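Local coordinates for protein methylocystis parvus OBBP MbnE (Methylocystis parvus OBBP, PDB 5ICQ) that probably binds the copper-chelating peptide methanobactin in the periplasm, as a solute-binding protein of family 5, and takes part in its transport, at residues 51-56 against 101-106; 58-63 against 257-262; 282-287 against 579-584; 585-590 against 604-609. All blocks are in the same frame, centred on the assembly; numbering follows the deposited sequence.

Contact 1. Residues 51-56 against 101-106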
loop_
_atom_site.group_PDB
_atom_site.type_symbol
_atom_site.label_atom_id
_atom_site.label_comp_id
_atom_site.label_asym_id
_atom_site.label_seq_id
_atom_site.Cartn_x
_atom_site.Cartn_y
_atom_site.Cartn_z
ATOM N N ASP A 51 -3.424 15.775 23.215
ATOM C CA ASP A 51 -4.304 14.965 24.047
ATOM C C ASP A 51 -4.715 13.664 23.372
ATOM O O ASP A 51 -4.859 12.642 24.046
ATOM C CB ASP A 51 -5.563 15.751 24.415
ATOM C CG ASP A 51 -6.512 14.944 25.281
ATOM O OD1 ASP A 51 -6.223 14.792 26.485
ATOM O OD2 ASP A 51 -7.528 14.441 24.754
ATOM N N HIS A 52 -4.939 13.692 22.061
ATOM C CA HIS A 52 -5.351 12.506 21.319
ATOM C C HIS A 52 -5.072 12.758 19.849
ATOM O O HIS A 52 -4.870 13.903 19.429
ATOM C CB HIS A 52 -6.837 12.195 21.541
ATOM C CG HIS A 52 -7.750 13.338 21.202
ATOM N ND1 HIS A 52 -8.007 14.374 22.078
ATOM C CD2 HIS A 52 -8.451 13.616 20.075
ATOM C CE1 HIS A 52 -8.823 15.242 21.503
ATOM N NE2 HIS A 52 -9.112 14.804 20.290
ATOM N N PHE A 53 -5.058 11.681 19.068
ATOM C CA PHE A 53 -4.930 11.837 17.622
ATOM C C PHE A 53 -6.177 12.538 17.081
ATOM O O PHE A 53 -7.285 12.269 17.544
ATOM C CB PHE A 53 -4.767 10.479 16.935
ATOM C CG PHE A 53 -3.383 9.872 17.068
ATOM C CD1 PHE A 53 -2.341 10.571 17.668
ATOM C CD2 PHE A 53 -3.127 8.610 16.549
ATOM C CE1 PHE A 53 -1.066 10.012 17.773
ATOM C CE2 PHE A 53 -1.851 8.038 16.651
ATOM C CZ PHE A 53 -0.825 8.736 17.247
ATOM N N PRO A 54 -6.037 13.423 16.089
ATOM C CA PRO A 54 -7.187 14.256 15.690
ATOM C C PRO A 54 -8.329 13.486 15.040
ATOM O O PRO A 54 -9.449 14.014 14.993
ATOM C CB PRO A 54 -6.571 15.278 14.721
ATOM C CG PRO A 54 -5.297 14.664 14.269
ATOM C CD PRO A 54 -4.795 13.835 15.420
ATOM N N TYR A 55 -8.105 12.262 14.553
ATOM C CA TYR A 55 -9.181 11.443 14.006
ATOM C C TYR A 55 -9.741 10.449 15.020
ATOM O O TYR A 55 -10.477 9.531 14.640
ATOM C CB TYR A 55 -8.711 10.693 12.750
ATOM C CG TYR A 55 -7.500 9.800 12.953
ATOM C CD1 TYR A 55 -6.220 10.339 12.990
ATOM C CD2 TYR A 55 -7.636 8.420 13.089
ATOM C CE1 TYR A 55 -5.103 9.534 13.170
ATOM C CE2 TYR A 55 -6.521 7.607 13.263
ATOM C CZ TYR A 55 -5.264 8.178 13.307
ATOM O OH TYR A 55 -4.149 7.399 13.485
ATOM N N ALA A 56 -9.373 10.573 16.285
ATOM C CA ALA A 56 -10.026 9.830 17.348
ATOM C C ALA A 56 -10.979 10.770 18.069
ATOM O O ALA A 56 -10.746 11.979 18.128
ATOM C CB ALA A 56 -9.007 9.251 18.336
ATOM N N ALA A 101 3.446 4.552 17.942
ATOM C CA ALA A 101 2.157 4.439 17.272
ATOM C C ALA A 101 2.131 5.410 16.101
ATOM O O ALA A 101 2.507 6.573 16.251
ATOM C CB ALA A 101 1.013 4.751 18.247
ATOM N N ARG A 102 1.677 4.946 14.946
ATOM C CA ARG A 102 1.662 5.783 13.752
ATOM C C ARG A 102 0.359 6.581 13.698
ATOM O O ARG A 102 -0.727 6.011 13.826
ATOM C CB ARG A 102 1.806 4.912 12.505
ATOM C CG ARG A 102 1.848 5.706 11.218
ATOM C CD ARG A 102 2.269 4.800 10.059
ATOM N NE ARG A 102 2.493 5.551 8.825
ATOM C CZ ARG A 102 3.019 5.024 7.722
ATOM N NH1 ARG A 102 3.387 3.748 7.710
ATOM N NH2 ARG A 102 3.198 5.769 6.637
ATOM N N SER A 103 0.463 7.899 13.549
ATOM C CA SER A 103 -0.725 8.702 13.295
ATOM C C SER A 103 -1.054 8.637 11.815
ATOM O O SER A 103 -0.226 9.007 10.973
ATOM C CB SER A 103 -0.539 10.160 13.702
ATOM O OG SER A 103 -1.687 10.885 13.279
ATOM N N GLN A 104 -2.264 8.182 11.493
ATOM C CA GLN A 104 -2.671 8.146 10.094
ATOM C C GLN A 104 -3.127 9.500 9.580
ATOM O O GLN A 104 -3.610 9.593 8.446
ATOM C CB GLN A 104 -3.762 7.096 9.887
ATOM C CG GLN A 104 -3.205 5.694 9.680
ATOM C CD GLN A 104 -2.045 5.649 8.676
ATOM O OE1 GLN A 104 -2.072 6.318 7.634
ATOM N NE2 GLN A 104 -1.022 4.855 8.987
ATOM N N ASP A 105 -2.978 10.550 10.376
ATOM C CA ASP A 105 -3.268 11.900 9.911
ATOM C C ASP A 105 -2.069 12.583 9.258
ATOM O O ASP A 105 -2.199 13.725 8.801
ATOM C CB ASP A 105 -3.770 12.758 11.069
ATOM C CG ASP A 105 -4.891 13.679 10.652
ATOM O OD1 ASP A 105 -5.759 13.247 9.857
ATOM O OD2 ASP A 105 -4.897 14.831 11.112
ATOM N N GLU A 106 -0.916 11.929 9.219
ATOM C CA GLU A 106 0.293 12.445 8.593
ATOM C C GLU A 106 0.836 11.384 7.649
ATOM O O GLU A 106 0.494 10.204 7.778
ATOM C CB GLU A 106 1.341 12.815 9.649
ATOM C CG GLU A 106 0.892 13.951 10.583
ATOM C CD GLU A 106 1.866 14.204 11.730
ATOM O OE1 GLU A 106 3.016 14.617 11.480
ATOM O OE2 GLU A 106 1.478 13.982 12.893
#
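The rings of Phe53 and Tyr55 both reach across to Ser103 and its neighbours, each turned differently. Phe53 offers a face: Ser103 CB sits over it in a CH-pi contact, 3.9 Å from the ring centroid, while Ala101 O lies at the ring edge, 4.1 Å from Phe53 CZ. Tyr55 has CG wedged between its backbone N and carbonyl carbon (chi1 57°), which sends the phenol along the 103-105 backbone. Its OH accepts a nearly straight hydrogen bond from Gln104 N (2.9 Å, 175° at the hydrogen), and Ser103 OG meets the ring edge in plane. The side chains belong to two type I beta turns, Phe53 to Ala56 and Ser103 to Glu106, the second linking strand 100-103 with strand 109-120 of an antiparallel sheet. Within the second turn, Ser103 OG accepts from Asp105 N, forming an ST turn. The Asp105 carboxylate, salt-bridged to Arg589, leans on the Pro54 ring, with OD2 3.2 Å from Pro54 CG.

Contact 2. Residues 58-63 against 257-262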
loop_
_atom_site.group_PDB
_atom_site.type_symbol
_atom_site.label_atom_id
_atom_site.label_comp_id
_atom_site.label_asym_id
_atom_site.label_seq_id
_atom_site.Cartn_x
_atom_site.Cartn_y
_atom_site.Cartn_z
ATOM N N PRO A 58 -12.353 11.331 21.769
ATOM C CA PRO A 58 -12.287 10.892 23.171
ATOM C C PRO A 58 -13.651 10.689 23.809
ATOM O O PRO A 58 -13.736 9.999 24.827
ATOM C CB PRO A 58 -11.498 12.014 23.860
ATOM C CG PRO A 58 -11.552 13.175 22.929
ATOM C CD PRO A 58 -11.682 12.621 21.547
ATOM N N ALA A 59 -14.719 11.239 23.239
ATOM C CA ALA A 59 -16.051 10.977 23.770
ATOM C C ALA A 59 -16.658 9.675 23.256
ATOM O O ALA A 59 -17.816 9.383 23.583
ATOM C CB ALA A 59 -16.993 12.145 23.450
ATOM N N ALA A 60 -15.921 8.891 22.468
ATOM C CA ALA A 60 -16.439 7.613 21.992
ATOM C C ALA A 60 -16.912 6.765 23.162
ATOM O O ALA A 60 -16.255 6.692 24.205
ATOM C CB ALA A 60 -15.357 6.862 21.206
ATOM N N LYS A 61 -18.068 6.126 22.990
ATOM C CA LYS A 61 -18.633 5.295 24.043
ATOM C C LYS A 61 -18.002 3.906 24.044
ATOM O O LYS A 61 -17.668 3.356 22.994
ATOM C CB LYS A 61 -20.143 5.191 23.865
ATOM C CG LYS A 61 -20.834 6.528 24.111
ATOM C CD LYS A 61 -22.195 6.588 23.465
ATOM C CE LYS A 61 -22.823 7.965 23.649
ATOM N NZ LYS A 61 -24.044 8.143 22.811
ATOM N N LYS A 62 -17.863 3.327 25.239
ATOM C CA LYS A 62 -17.313 1.983 25.385
ATOM C C LYS A 62 -18.423 0.948 25.520
ATOM O O LYS A 62 -19.449 1.203 26.158
ATOM C CB LYS A 62 -16.394 1.903 26.604
ATOM C CG LYS A 62 -15.330 2.985 26.641
ATOM C CD LYS A 62 -14.272 2.785 25.557
ATOM C CE LYS A 62 -13.258 3.933 25.560
ATOM N NZ LYS A 62 -12.240 3.816 24.470
ATOM N N GLY A 63 -18.204 -0.223 24.929
ATOM C CA GLY A 63 -19.115 -1.343 25.062
ATOM C C GLY A 63 -19.495 -1.936 23.720
ATOM O O GLY A 63 -19.224 -1.380 22.656
ATOM N N PHE A 257 -9.545 5.359 20.964
ATOM C CA PHE A 257 -9.503 4.140 20.170
ATOM C C PHE A 257 -9.933 2.961 21.030
ATOM O O PHE A 257 -9.896 3.023 22.259
ATOM C CB PHE A 257 -8.090 3.895 19.622
ATOM C CG PHE A 257 -7.639 4.917 18.616
ATOM C CD1 PHE A 257 -8.243 4.994 17.364
ATOM C CD2 PHE A 257 -6.609 5.803 18.916
ATOM C CE1 PHE A 257 -7.818 5.928 16.430
ATOM C CE2 PHE A 257 -6.175 6.741 17.979
ATOM C CZ PHE A 257 -6.779 6.806 16.740
ATOM N N TYR A 258 -10.339 1.879 20.363
ATOM C CA TYR A 258 -10.637 0.593 20.997
ATOM C C TYR A 258 -11.837 0.707 21.941
ATOM O O TYR A 258 -11.747 0.540 23.157
ATOM C CB TYR A 258 -9.414 0.049 21.742
ATOM C CG TYR A 258 -8.135 0.252 20.994
ATOM C CD1 TYR A 258 -7.924 -0.350 19.756
ATOM C CD2 TYR A 258 -7.124 1.031 21.534
ATOM C CE1 TYR A 258 -6.729 -0.172 19.082
ATOM C CE2 TYR A 258 -5.941 1.219 20.872
ATOM C CZ TYR A 258 -5.745 0.622 19.655
ATOM O OH TYR A 258 -4.547 0.824 19.011
ATOM N N ASN A 259 -12.978 0.964 21.329
ATOM C CA ASN A 259 -14.187 1.266 22.079
ATOM C C ASN A 259 -15.103 0.073 22.264
ATOM O O ASN A 259 -15.774 -0.024 23.304
ATOM C CB ASN A 259 -14.917 2.406 21.378
ATOM C CG ASN A 259 -14.015 3.603 21.224
ATOM O OD1 ASN A 259 -13.458 4.077 22.217
ATOM N ND2 ASN A 259 -13.778 4.034 19.985
ATOM N N PHE A 260 -15.135 -0.840 21.300
ATOM C CA PHE A 260 -15.942 -2.041 21.444
ATOM C C PHE A 260 -15.366 -2.926 22.539
ATOM O O PHE A 260 -14.146 -3.025 22.702
ATOM C CB PHE A 260 -16.000 -2.806 20.123
ATOM C CG PHE A 260 -16.569 -2.002 18.993
ATOM C CD1 PHE A 260 -17.931 -1.774 18.921
ATOM C CD2 PHE A 260 -15.738 -1.463 18.011
ATOM C CE1 PHE A 260 -18.475 -1.025 17.893
ATOM C CE2 PHE A 260 -16.271 -0.709 16.976
ATOM C CZ PHE A 260 -17.647 -0.490 16.919
ATOM N N ASP A 261 -16.258 -3.572 23.298
ATOM C CA ASP A 261 -15.796 -4.515 24.311
ATOM C C ASP A 261 -15.332 -5.818 23.679
ATOM O O ASP A 261 -14.463 -6.502 24.233
ATOM C CB ASP A 261 -16.902 -4.783 25.338
ATOM C CG ASP A 261 -17.054 -3.646 26.357
ATOM O OD1 ASP A 261 -16.163 -2.766 26.430
ATOM O OD2 ASP A 261 -18.056 -3.643 27.106
ATOM N N GLU A 262 -15.871 -6.159 22.511
ATOM C CA GLU A 262 -15.529 -7.388 21.813
ATOM C C GLU A 262 -15.535 -7.127 20.320
ATOM O O GLU A 262 -16.338 -6.335 19.822
ATOM C CB GLU A 262 -16.525 -8.526 22.111
ATOM C CG GLU A 262 -16.402 -9.130 23.499
ATOM C CD GLU A 262 -17.647 -9.891 23.909
ATOM O OE1 GLU A 262 -18.009 -9.830 25.102
ATOM O OE2 GLU A 262 -18.270 -10.535 23.038
#
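Asn259, Gly63 and Lys62 carry this meeting of two loops, which run in nearly the same direction as they lead into the parallel neighbours 65-71 and 262-268 of a mixed four-stranded sheet. Asn259 grips the other loop with both its backbone and its side chain. Its carbonyl O accepts from Gly63 N (2.9 Å, 164° at the hydrogen), a bond that starts the pairing continued by the strands, and Lys62 CA approaches the same oxygen in a CA-H...O contact. Ala60 CB sits over one face of its amide, 3.5 Å from ND2; that nitrogen donates to Gly256 O and Trp605 O, which would hold the amide plane and leave OD1 turned to Lys62. The lysine chain bends at chi2 (-70°), folding back over Asn259 to bring the ammonium group to OD1. In the conformation of Gly63 a beta carbon would collide with the carbonyl O of Lys62, and the bare CA admits the Asp261 carboxylate, OD2 coming to 3.3 Å from Gly63 CA. Asp261 OD1 is tied to Arg242 in a salt bridge, which probably helps to keep the carboxylate beside the glycine. Gly63 O in turn receives the CA-H of Phe260. The short bond from Lys62 NZ to Asn259 OD1, 2.6 Å, meets the amide oxygen 18° out of its carbonyl plane.

Contact 3. Residues 282-287 against 579-584; sequences LIDYRD and AHSTDI
The Tyr285 ring is met obliquely by His580 CB, 4.1 Å from Tyr285 CD2, and by Ala579 O. With CG anti to the backbone N (chi1 177°), the phenol extends forward beside its own strand, against Ile578 and Gln576. The imidazole of His580 turns away from Tyr285: ND1 donates in its ring plane to Ser581 O (2.8 Å), NE2 is bonded to Glu311, and Trp605 meets the ring edge-to-face. On the other side of the sheet, Arg286 CG rests against Ala579 CB at 4.0 Å, while the guanidinium pairs with Glu288. Asp284, salt-bridged to Arg67, has its CB against Ile584 CD1; a water donates to its OD1 and reaches Ser581 OG weakly. Backbone bonds join Arg286 with Ala579 in both directions, and Ser581 N reaches Asp284 O (2.9 Å) from above the carbonyl plane. Tyr285-His580 is the non-hydrogen-bonded pair and Arg286-Ala579 the hydrogen-bonded pair of two antiparallel strands, edge and centre of a three-stranded sheet.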
loop_
_atom_site.group_PDB
_atom_site.type_symbol
_atom_site.label_atom_id
_atom_site.label_comp_id
_atom_site.label_asym_id
_atom_site.label_seq_id
_atom_site.Cartn_x
_atom_site.Cartn_y
_atom_site.Cartn_z
ATOM N N LEU A 282 -25.963 -9.432 10.135
ATOM C CA LEU A 282 -25.018 -10.222 10.916
ATOM C C LEU A 282 -23.612 -9.646 10.906
ATOM O O LEU A 282 -22.782 -10.054 11.725
ATOM C CB LEU A 282 -24.952 -11.652 10.378
ATOM C CG LEU A 282 -26.268 -12.410 10.214
ATOM C CD1 LEU A 282 -26.012 -13.744 9.526
ATOM C CD2 LEU A 282 -26.935 -12.608 11.565
ATOM N N ILE A 283 -23.324 -8.737 9.982
ATOM C CA ILE A 283 -22.021 -8.098 9.857
ATOM C C ILE A 283 -22.261 -6.598 9.835
ATOM O O ILE A 283 -23.179 -6.125 9.159
ATOM C CB ILE A 283 -21.289 -8.572 8.582
ATOM C CG1 ILE A 283 -20.999 -10.077 8.663
ATOM C CG2 ILE A 283 -19.992 -7.780 8.357
ATOM C CD1 ILE A 283 -20.072 -10.487 9.835
ATOM N N ASP A 284 -21.430 -5.846 10.561
ATOM C CA ASP A 284 -21.702 -4.440 10.837
ATOM C C ASP A 284 -21.089 -3.468 9.830
ATOM O O ASP A 284 -21.454 -2.284 9.840
ATOM C CB ASP A 284 -21.204 -4.100 12.251
ATOM C CG ASP A 284 -22.048 -4.762 13.337
ATOM O OD1 ASP A 284 -23.283 -4.800 13.174
ATOM O OD2 ASP A 284 -21.481 -5.245 14.342
ATOM N N TYR A 285 -20.193 -3.926 8.962
ATOM C CA TYR A 285 -19.367 -3.043 8.146
ATOM C C TYR A 285 -18.853 -3.819 6.942
ATOM O O TYR A 285 -18.531 -5.002 7.063
ATOM C CB TYR A 285 -18.177 -2.495 8.962
ATOM C CG TYR A 285 -17.235 -1.625 8.155
ATOM C CD1 TYR A 285 -16.188 -2.185 7.432
ATOM C CD2 TYR A 285 -17.403 -0.240 8.108
ATOM C CE1 TYR A 285 -15.341 -1.404 6.683
ATOM C CE2 TYR A 285 -16.541 0.555 7.361
ATOM C CZ TYR A 285 -15.524 -0.041 6.647
ATOM O OH TYR A 285 -14.667 0.720 5.896
ATOM N N ARG A 286 -18.754 -3.149 5.794
ATOM C CA ARG A 286 -18.097 -3.750 4.641
ATOM C C ARG A 286 -17.492 -2.666 3.759
ATOM O O ARG A 286 -17.996 -1.536 3.687
ATOM C CB ARG A 286 -19.060 -4.630 3.823
ATOM C CG ARG A 286 -20.247 -3.906 3.210
ATOM C CD ARG A 286 -21.152 -4.887 2.434
ATOM N NE ARG A 286 -20.651 -5.165 1.091
ATOM C CZ ARG A 286 -20.013 -6.274 0.716
ATOM N NH1 ARG A 286 -19.782 -7.259 1.581
ATOM N NH2 ARG A 286 -19.608 -6.399 -0.547
ATOM N N ASP A 287 -16.376 -3.019 3.119
ATOM C CA ASP A 287 -15.817 -2.272 1.997
ATOM C C ASP A 287 -16.299 -2.905 0.696
ATOM O O ASP A 287 -16.216 -4.123 0.532
ATOM C CB ASP A 287 -14.286 -2.294 2.041
ATOM C CG ASP A 287 -13.727 -1.606 3.258
ATOM O OD1 ASP A 287 -14.171 -0.479 3.561
ATOM O OD2 ASP A 287 -12.845 -2.197 3.915
ATOM N N ALA A 579 -20.185 0.458 3.514
ATOM C CA ALA A 579 -21.538 0.384 4.042
ATOM C C ALA A 579 -21.454 -0.126 5.468
ATOM O O ALA A 579 -20.527 -0.860 5.817
ATOM C CB ALA A 579 -22.448 -0.526 3.206
ATOM N N HIS A 580 -22.423 0.270 6.293
ATOM C CA HIS A 580 -22.333 -0.076 7.702
ATOM C C HIS A 580 -23.699 0.027 8.365
ATOM O O HIS A 580 -24.578 0.765 7.909
ATOM C CB HIS A 580 -21.337 0.836 8.427
ATOM C CG HIS A 580 -21.680 2.284 8.328
ATOM N ND1 HIS A 580 -22.550 2.903 9.201
ATOM C CD2 HIS A 580 -21.279 3.240 7.455
ATOM C CE1 HIS A 580 -22.672 4.176 8.870
ATOM N NE2 HIS A 580 -21.914 4.407 7.814
ATOM N N SER A 581 -23.862 -0.728 9.448
ATOM C CA SER A 581 -25.004 -0.534 10.330
ATOM C C SER A 581 -25.003 0.888 10.880
ATOM O O SER A 581 -23.950 1.471 11.148
ATOM C CB SER A 581 -24.952 -1.541 11.486
ATOM O OG SER A 581 -25.870 -1.182 12.504
ATOM N N THR A 582 -26.199 1.455 11.064
ATOM C CA THR A 582 -26.262 2.778 11.678
ATOM C C THR A 582 -26.137 2.720 13.189
ATOM O O THR A 582 -26.101 3.776 13.833
ATOM C CB THR A 582 -27.567 3.495 11.301
ATOM O OG1 THR A 582 -28.678 2.636 11.579
ATOM C CG2 THR A 582 -27.550 3.835 9.839
ATOM N N ASP A 583 -26.056 1.520 13.760
ATOM C CA ASP A 583 -25.819 1.362 15.185
ATOM C C ASP A 583 -24.361 1.571 15.569
ATOM O O ASP A 583 -24.058 1.637 16.765
ATOM C CB ASP A 583 -26.277 -0.024 15.636
ATOM C CG ASP A 583 -27.772 -0.220 15.468
ATOM O OD1 ASP A 583 -28.497 0.799 15.411
ATOM O OD2 ASP A 583 -28.220 -1.384 15.392
ATOM N N ILE A 584 -23.448 1.643 14.605
ATOM C CA ILE A 584 -22.070 2.011 14.910
ATOM C C ILE A 584 -21.768 3.343 14.244
ATOM O O ILE A 584 -22.321 3.673 13.190
ATOM C CB ILE A 584 -21.055 0.925 14.488
ATOM C CG1 ILE A 584 -21.136 0.638 12.986
ATOM C CG2 ILE A 584 -21.286 -0.345 15.304
ATOM C CD1 ILE A 584 -19.955 -0.230 12.478
HETATM O O HOH W 1 -25.296 -3.620 14.666
#

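Contact 4. Residues 585-590 against 604-609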
loop_
_atom_site.group_PDB
_atom_site.type_symbol
_atom_site.label_atom_id
_atom_site.label_comp_id
_atom_site.label_asym_id
_atom_site.label_seq_id
_atom_site.Cartn_x
_atom_site.Cartn_y
_atom_site.Cartn_z
ATOM N N VAL A 585 -20.906 4.134 14.886
ATOM C CA VAL A 585 -20.599 5.484 14.428
ATOM C C VAL A 585 -19.092 5.707 14.488
ATOM O O VAL A 585 -18.350 4.959 15.130
ATOM C CB VAL A 585 -21.331 6.559 15.259
ATOM C CG1 VAL A 585 -22.833 6.474 15.026
ATOM C CG2 VAL A 585 -21.024 6.368 16.700
ATOM N N ARG A 586 -18.647 6.766 13.830
ATOM C CA ARG A 586 -17.234 7.095 13.729
ATOM C C ARG A 586 -17.023 8.568 14.033
ATOM O O ARG A 586 -17.988 9.338 14.072
ATOM C CB ARG A 586 -16.715 6.767 12.325
ATOM C CG ARG A 586 -17.285 7.651 11.251
ATOM C CD ARG A 586 -16.495 7.461 9.976
ATOM N NE ARG A 586 -16.919 8.374 8.926
ATOM C CZ ARG A 586 -17.983 8.181 8.160
ATOM N NH1 ARG A 586 -18.751 7.106 8.332
ATOM N NH2 ARG A 586 -18.283 9.067 7.229
ATOM N N PRO A 587 -15.780 8.993 14.282
ATOM C CA PRO A 587 -15.544 10.414 14.562
ATOM C C PRO A 587 -15.881 11.280 13.359
ATOM O O PRO A 587 -15.888 10.825 12.213
ATOM C CB PRO A 587 -14.045 10.482 14.891
ATOM C CG PRO A 587 -13.698 9.086 15.352
ATOM C CD PRO A 587 -14.574 8.173 14.535
ATOM N N GLU A 588 -16.165 12.556 13.641
ATOM C CA GLU A 588 -16.491 13.491 12.570
ATOM C C GLU A 588 -15.322 13.672 11.618
ATOM O O GLU A 588 -15.520 13.934 10.429
ATOM C CB GLU A 588 -16.897 14.843 13.154
ATOM C CG GLU A 588 -18.022 14.761 14.159
ATOM C CD GLU A 588 -18.883 16.005 14.160
ATOM O OE1 GLU A 588 -19.871 16.043 14.923
ATOM O OE2 GLU A 588 -18.574 16.940 13.388
ATOM N N ARG A 589 -14.105 13.533 12.117
ATOM C CA ARG A 589 -12.911 13.757 11.315
ATOM C C ARG A 589 -12.219 12.421 11.060
ATOM O O ARG A 589 -11.820 11.736 12.006
ATOM C CB ARG A 589 -11.976 14.736 12.022
ATOM C CG ARG A 589 -10.647 14.892 11.342
ATOM C CD ARG A 589 -9.867 16.037 11.927
ATOM N NE ARG A 589 -8.522 16.101 11.349
ATOM C CZ ARG A 589 -7.628 17.049 11.598
ATOM N NH1 ARG A 589 -7.933 18.047 12.433
ATOM N NH2 ARG A 589 -6.432 16.998 11.016
ATOM N N SER A 590 -12.066 12.069 9.792
ATOM C CA SER A 590 -11.391 10.850 9.379
ATOM C C SER A 590 -9.919 11.129 9.084
ATOM O O SER A 590 -9.535 12.274 8.818
ATOM C CB SER A 590 -12.092 10.270 8.152
ATOM O OG SER A 590 -13.435 9.941 8.481
ATOM N N SER A 604 -11.339 3.356 15.525
ATOM C CA SER A 604 -11.884 4.651 15.943
ATOM C C SER A 604 -13.409 4.674 16.065
ATOM O O SER A 604 -13.960 5.664 16.561
ATOM C CB SER A 604 -11.443 5.763 14.976
ATOM O OG SER A 604 -12.030 5.590 13.695
ATOM N N TRP A 605 -14.103 3.623 15.650
ATOM C CA TRP A 605 -15.559 3.625 15.694
ATOM C C TRP A 605 -16.062 3.188 17.067
ATOM O O TRP A 605 -15.294 2.761 17.936
ATOM C CB TRP A 605 -16.139 2.702 14.620
ATOM C CG TRP A 605 -15.913 3.115 13.193
ATOM C CD1 TRP A 605 -14.725 3.449 12.606
ATOM C CD2 TRP A 605 -16.899 3.143 12.145
ATOM N NE1 TRP A 605 -14.917 3.717 11.266
ATOM C CE2 TRP A 605 -16.241 3.539 10.961
ATOM C CE3 TRP A 605 -18.278 2.905 12.105
ATOM C CZ2 TRP A 605 -16.913 3.683 9.738
ATOM C CZ3 TRP A 605 -18.949 3.061 10.891
ATOM C CH2 TRP A 605 -18.264 3.439 9.727
ATOM N N TRP A 606 -17.375 3.294 17.264
ATOM C CA TRP A 606 -17.961 2.866 18.532
ATOM C C TRP A 606 -19.448 2.596 18.354
ATOM O O TRP A 606 -20.049 2.952 17.340
ATOM C CB TRP A 606 -17.720 3.899 19.640
ATOM C CG TRP A 606 -18.438 5.245 19.502
ATOM C CD1 TRP A 606 -19.657 5.587 20.034
ATOM C CD2 TRP A 606 -17.944 6.422 18.844
ATOM N NE1 TRP A 606 -19.956 6.898 19.726
ATOM C CE2 TRP A 606 -18.923 7.430 18.995
ATOM C CE3 TRP A 606 -16.773 6.716 18.124
ATOM C CZ2 TRP A 606 -18.766 8.709 18.467
ATOM C CZ3 TRP A 606 -16.618 7.993 17.603
ATOM C CH2 TRP A 606 -17.612 8.972 17.773
ATOM N N ARG A 607 -20.031 1.942 19.360
ATOM C CA ARG A 607 -21.453 1.613 19.346
ATOM C C ARG A 607 -22.274 2.813 19.806
ATOM O O ARG A 607 -21.998 3.402 20.856
ATOM C CB ARG A 607 -21.724 0.411 20.250
ATOM C CG ARG A 607 -23.187 -0.021 20.296
ATOM C CD ARG A 607 -23.449 -1.025 21.418
ATOM N NE ARG A 607 -23.169 -0.464 22.738
ATOM C CZ ARG A 607 -23.246 -1.149 23.876
ATOM N NH1 ARG A 607 -23.600 -2.426 23.864
ATOM N NH2 ARG A 607 -22.970 -0.551 25.029
ATOM N N LYS A 608 -23.279 3.176 19.025
ATOM C CA LYS A 608 -24.092 4.338 19.365
ATOM C C LYS A 608 -24.947 4.042 20.594
ATOM O O LYS A 608 -25.447 2.928 20.767
ATOM C CB LYS A 608 -24.976 4.715 18.177
ATOM C CG LYS A 608 -25.633 6.069 18.290
ATOM C CD LYS A 608 -26.056 6.572 16.925
ATOM C CE LYS A 608 -27.028 5.617 16.264
ATOM N NZ LYS A 608 -27.422 6.100 14.907
ATOM N N ASN A 609 -25.109 5.029 21.465
ATOM C CA ASN A 609 -25.985 4.789 22.615
ATOM C C ASN A 609 -27.426 5.196 22.304
ATOM O O ASN A 609 -28.187 4.416 21.730
ATOM C CB ASN A 609 -25.491 5.523 23.860
ATOM C CG ASN A 609 -25.673 4.705 25.128
ATOM O OD1 ASN A 609 -25.869 3.488 25.072
ATOM N ND2 ASN A 609 -25.605 5.370 26.278
#
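Arg586 lays its side chain alongside the Trp605 indole, both pointing the same way. CB sits squarely over one face, 3.5 Å from the centroid of the five-membered ring and 9° off the ring normal, a CH-pi contact. Its CG stands between the backbone N and the carbonyl carbon (chi1 68°), and from there the chain runs extended toward the six-membered ring, where CD lies 3.8 Å from Trp605 CZ2. At the tip, NH1 passes Trp605 CH2 at 4.0 Å with the guanidinium plane turned 44° from the indole, so the charged group is tilted rather than stacked; it is held by a salt bridge from NH1 to Glu311. Next to Arg586, Val585 and Trp606 form the antiparallel hydrogen-bonded pair of a two-stranded sheet, which pairs the last strand of the chain, 606-607, with 584-585: Val585 N gives to Trp606 O and Trp606 N to Val585 O, each at 2.9 Å. On this pair's shared face, Val585 CG2 presses on the Trp606 indole, 3.4 Å from the centroid of its five-membered ring, while CG1 touches the Lys608 chain, whose NZ goes on to Thr582 O. Trp606 is bordered at its edge, in plane, by Pro587 CG and by Ser604 O, and Pro587 CD packs 3.3 Å from Ser604 O.

From the N terminus, the loop between strands 38-39 and 65-71 supplies the first segments of contacts 1 and 2. Contact 1 joins it to strand 100-103 of the six-stranded sheet; contact 2 opens inside that span and closes at 257-262, on the approach to the four-stranded sheet, so the two cross, and Phe257 packs against Tyr55 and Phe53. Contact 3 follows in series, joining two strands of the three-stranded sheet over some 290 residues, and contact 4 is a short local closure by the C-terminal end. That end touches all the others: Pro587 packs on Tyr55 O of contact 1, Trp606 on Ala60 of contact 2, and Lys608 shares a backbone hydrogen bond with Asp583 of contact 3. Contacts 1 and 3 do not touch.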